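Local coordinates for PROTEIN (hypothetical protein EF0366) (Enterococcus faecalis, PDB 1VPY), which is of unknown function but belongs to the DUF72 family and folds as a TIM-type alpha/beta barrel, at residues F203-R208 / V251-N256. Numbering follows the deposited sequence.
Sequences FRFHGR and VGVIFN
Phe205 turns the edge of its ring, through CD2, onto one face of the Phe255 ring. The pair is edge-to-face, with centroids 5.1 Å apart and planes at 71°. Val253 adds CG1 against CE2 of the Phe205 ring. Phe203 lies on this same face of the sheet; its ring edge meets Val251 CG1, 3.8 Å from Phe203 CD2. Helices 231-245 and 260-273 close over this side: Val241 touches Phe203 and Val253, and Ala263 and Met270 touch Phe255. This is the tightly packed, largely apolar part of the contact.

Segments 203-205 and 251-255 run parallel, with axes 14° apart; they belong to the last two strands of the eight-stranded TIM barrel. Strand 250-255 also pairs with strand 13-18, which closes the barrel. Four backbone hydrogen bonds join 203-208 to 251-256, from Phe203 N to Gly252 O (2.7 Å) at one end to Asn256 N to Phe205 O (2.7 Å) at the other.

Arg204 and Ile254 point to the opposite, inner face, which is more polar but still buried. Their side chains lie side by side, Arg204 CG 4.1 Å from Ile254 CB. The looser, solvent-leaning side is past the strand ends, at partly exposed Asn256. Its CG is anti to the backbone N (chi1 -176°), which carries the amide across to His206. There Asn256 ND2 donates to His206 ND1 (3.0 Å), close to the plane of the imidazole ring. Asn256 OD1 is hydrogen-bonded to Thr19 OG1 and His206 NE2 to Glu150, which also forms a salt bridge with Arg204 NH1, while Glu46 forms one with Arg204 NH2. The Asn256 amide lies alongside the Arg204 guanidinium, planes 25° apart.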
loop_
_atom_site.group_PDB
_atom_site.type_symbol
_atom_site.label_atom_id
_atom_site.label_comp_id
_atom_site.label_asym_id
_atom_site.label_seq_id
_atom_site.Cartn_x
_atom_site.Cartn_y
_atom_site.Cartn_z
ATOM N N PHE A 203 3.819 2.906 4.516
ATOM C CA PHE A 203 4.315 4.060 3.773
ATOM C C PHE A 203 4.384 3.691 2.312
ATOM O O PHE A 203 4.730 2.557 1.979
ATOM C CB PHE A 203 5.744 4.385 4.203
ATOM C CG PHE A 203 5.843 5.143 5.491
ATOM C CD1 PHE A 203 5.770 6.537 5.495
ATOM C CD2 PHE A 203 6.033 4.471 6.693
ATOM C CE1 PHE A 203 5.870 7.247 6.678
ATOM C CE2 PHE A 203 6.136 5.171 7.881
ATOM C CZ PHE A 203 6.059 6.563 7.876
ATOM N N ARG A 204 4.090 4.644 1.436
ATOM C CA ARG A 204 4.363 4.474 0.012
ATOM C C ARG A 204 4.963 5.755 -0.540
ATOM O O ARG A 204 4.360 6.838 -0.446
ATOM C CB ARG A 204 3.099 4.101 -0.767
ATOM C CG ARG A 204 2.558 2.701 -0.466
ATOM C CD ARG A 204 1.359 2.382 -1.344
ATOM N NE ARG A 204 1.753 1.819 -2.629
ATOM C CZ ARG A 204 1.178 2.101 -3.794
ATOM N NH1 ARG A 204 0.178 2.973 -3.877
ATOM N NH2 ARG A 204 1.623 1.516 -4.889
ATOM N N PHE A 205 6.162 5.628 -1.104
ATOM C CA PHE A 205 6.858 6.764 -1.664
ATOM C C PHE A 205 6.760 6.694 -3.173
ATOM O O PHE A 205 7.266 5.758 -3.803
ATOM C CB PHE A 205 8.317 6.790 -1.213
ATOM C CG PHE A 205 8.505 6.688 0.280
ATOM C CD1 PHE A 205 7.684 7.392 1.158
ATOM C CD2 PHE A 205 9.522 5.899 0.807
ATOM C CE1 PHE A 205 7.860 7.295 2.541
ATOM C CE2 PHE A 205 9.714 5.801 2.180
ATOM C CZ PHE A 205 8.882 6.495 3.051
ATOM N N HIS A 206 6.093 7.688 -3.744
ATOM C CA HIS A 206 5.829 7.733 -5.174
ATOM C C HIS A 206 6.825 8.606 -5.928
ATOM O O HIS A 206 6.780 8.670 -7.157
ATOM C CB HIS A 206 4.410 8.251 -5.425
ATOM C CG HIS A 206 3.337 7.361 -4.882
ATOM N ND1 HIS A 206 3.051 6.126 -5.424
ATOM C CD2 HIS A 206 2.488 7.521 -3.839
ATOM C CE1 HIS A 206 2.067 5.565 -4.741
ATOM N NE2 HIS A 206 1.710 6.390 -3.775
ATOM N N GLY A 207 7.708 9.280 -5.193
ATOM C CA GLY A 207 8.584 10.290 -5.778
ATOM C C GLY A 207 7.864 11.617 -5.923
ATOM O O GLY A 207 6.658 11.704 -5.705
ATOM N N ARG A 208 8.590 12.654 -6.315
ATOM C CA ARG A 208 8.031 14.000 -6.268
ATOM C C ARG A 208 7.884 14.678 -7.632
ATOM O O ARG A 208 7.706 15.901 -7.710
ATOM C CB ARG A 208 8.836 14.864 -5.296
ATOM C CG ARG A 208 8.490 14.580 -3.856
ATOM C CD ARG A 208 9.584 15.006 -2.919
ATOM N NE ARG A 208 9.392 14.400 -1.603
ATOM C CZ ARG A 208 10.101 14.711 -0.523
ATOM N NH1 ARG A 208 11.060 15.628 -0.583
ATOM N NH2 ARG A 208 9.848 14.106 0.626
ATOM N N VAL A 251 5.887 -1.860 10.469
ATOM C CA VAL A 251 5.943 -0.784 9.490
ATOM C C VAL A 251 6.371 -1.359 8.149
ATOM O O VAL A 251 7.342 -2.126 8.064
ATOM C CB VAL A 251 6.909 0.344 9.915
ATOM C CG1 VAL A 251 6.762 1.553 9.001
ATOM C CG2 VAL A 251 6.637 0.750 11.342
ATOM N N GLY A 252 5.615 -1.005 7.114
ATOM C CA GLY A 252 5.909 -1.412 5.760
ATOM C C GLY A 252 6.251 -0.191 4.952
ATOM O O GLY A 252 5.528 0.806 4.982
ATOM N N VAL A 253 7.364 -0.264 4.237
ATOM C CA VAL A 253 7.781 0.816 3.361
ATOM C C VAL A 253 7.902 0.333 1.915
ATOM O O VAL A 253 8.680 -0.580 1.612
ATOM C CB VAL A 253 9.107 1.452 3.832
ATOM C CG1 VAL A 253 9.513 2.580 2.904
ATOM C CG2 VAL A 253 8.985 1.964 5.276
ATOM N N ILE A 254 7.112 0.953 1.038
ATOM C CA ILE A 254 7.136 0.626 -0.380
ATOM C C ILE A 254 7.644 1.808 -1.194
ATOM O O ILE A 254 7.031 2.886 -1.209
ATOM C CB ILE A 254 5.735 0.183 -0.894
ATOM C CG1 ILE A 254 5.280 -1.124 -0.217
ATOM C CG2 ILE A 254 5.709 0.076 -2.413
ATOM C CD1 ILE A 254 6.274 -2.274 -0.243
ATOM N N PHE A 255 8.778 1.603 -1.859
ATOM C CA PHE A 255 9.264 2.563 -2.834
ATOM C C PHE A 255 8.593 2.265 -4.172
ATOM O O PHE A 255 8.800 1.203 -4.763
ATOM C CB PHE A 255 10.789 2.500 -2.951
ATOM C CG PHE A 255 11.519 3.108 -1.782
ATOM C CD1 PHE A 255 11.762 2.364 -0.628
ATOM C CD2 PHE A 255 11.954 4.428 -1.832
ATOM C CE1 PHE A 255 12.433 2.937 0.466
ATOM C CE2 PHE A 255 12.634 5.006 -0.758
ATOM C CZ PHE A 255 12.870 4.264 0.394
ATOM N N ASN A 256 7.764 3.199 -4.626
ATOM C CA ASN A 256 6.994 3.021 -5.847
ATOM C C ASN A 256 7.351 4.109 -6.870
ATOM O O ASN A 256 6.647 4.329 -7.857
ATOM C CB ASN A 256 5.499 3.021 -5.500
ATOM C CG ASN A 256 4.610 2.737 -6.695
ATOM O OD1 ASN A 256 4.898 1.862 -7.515
ATOM N ND2 ASN A 256 3.518 3.478 -6.798
#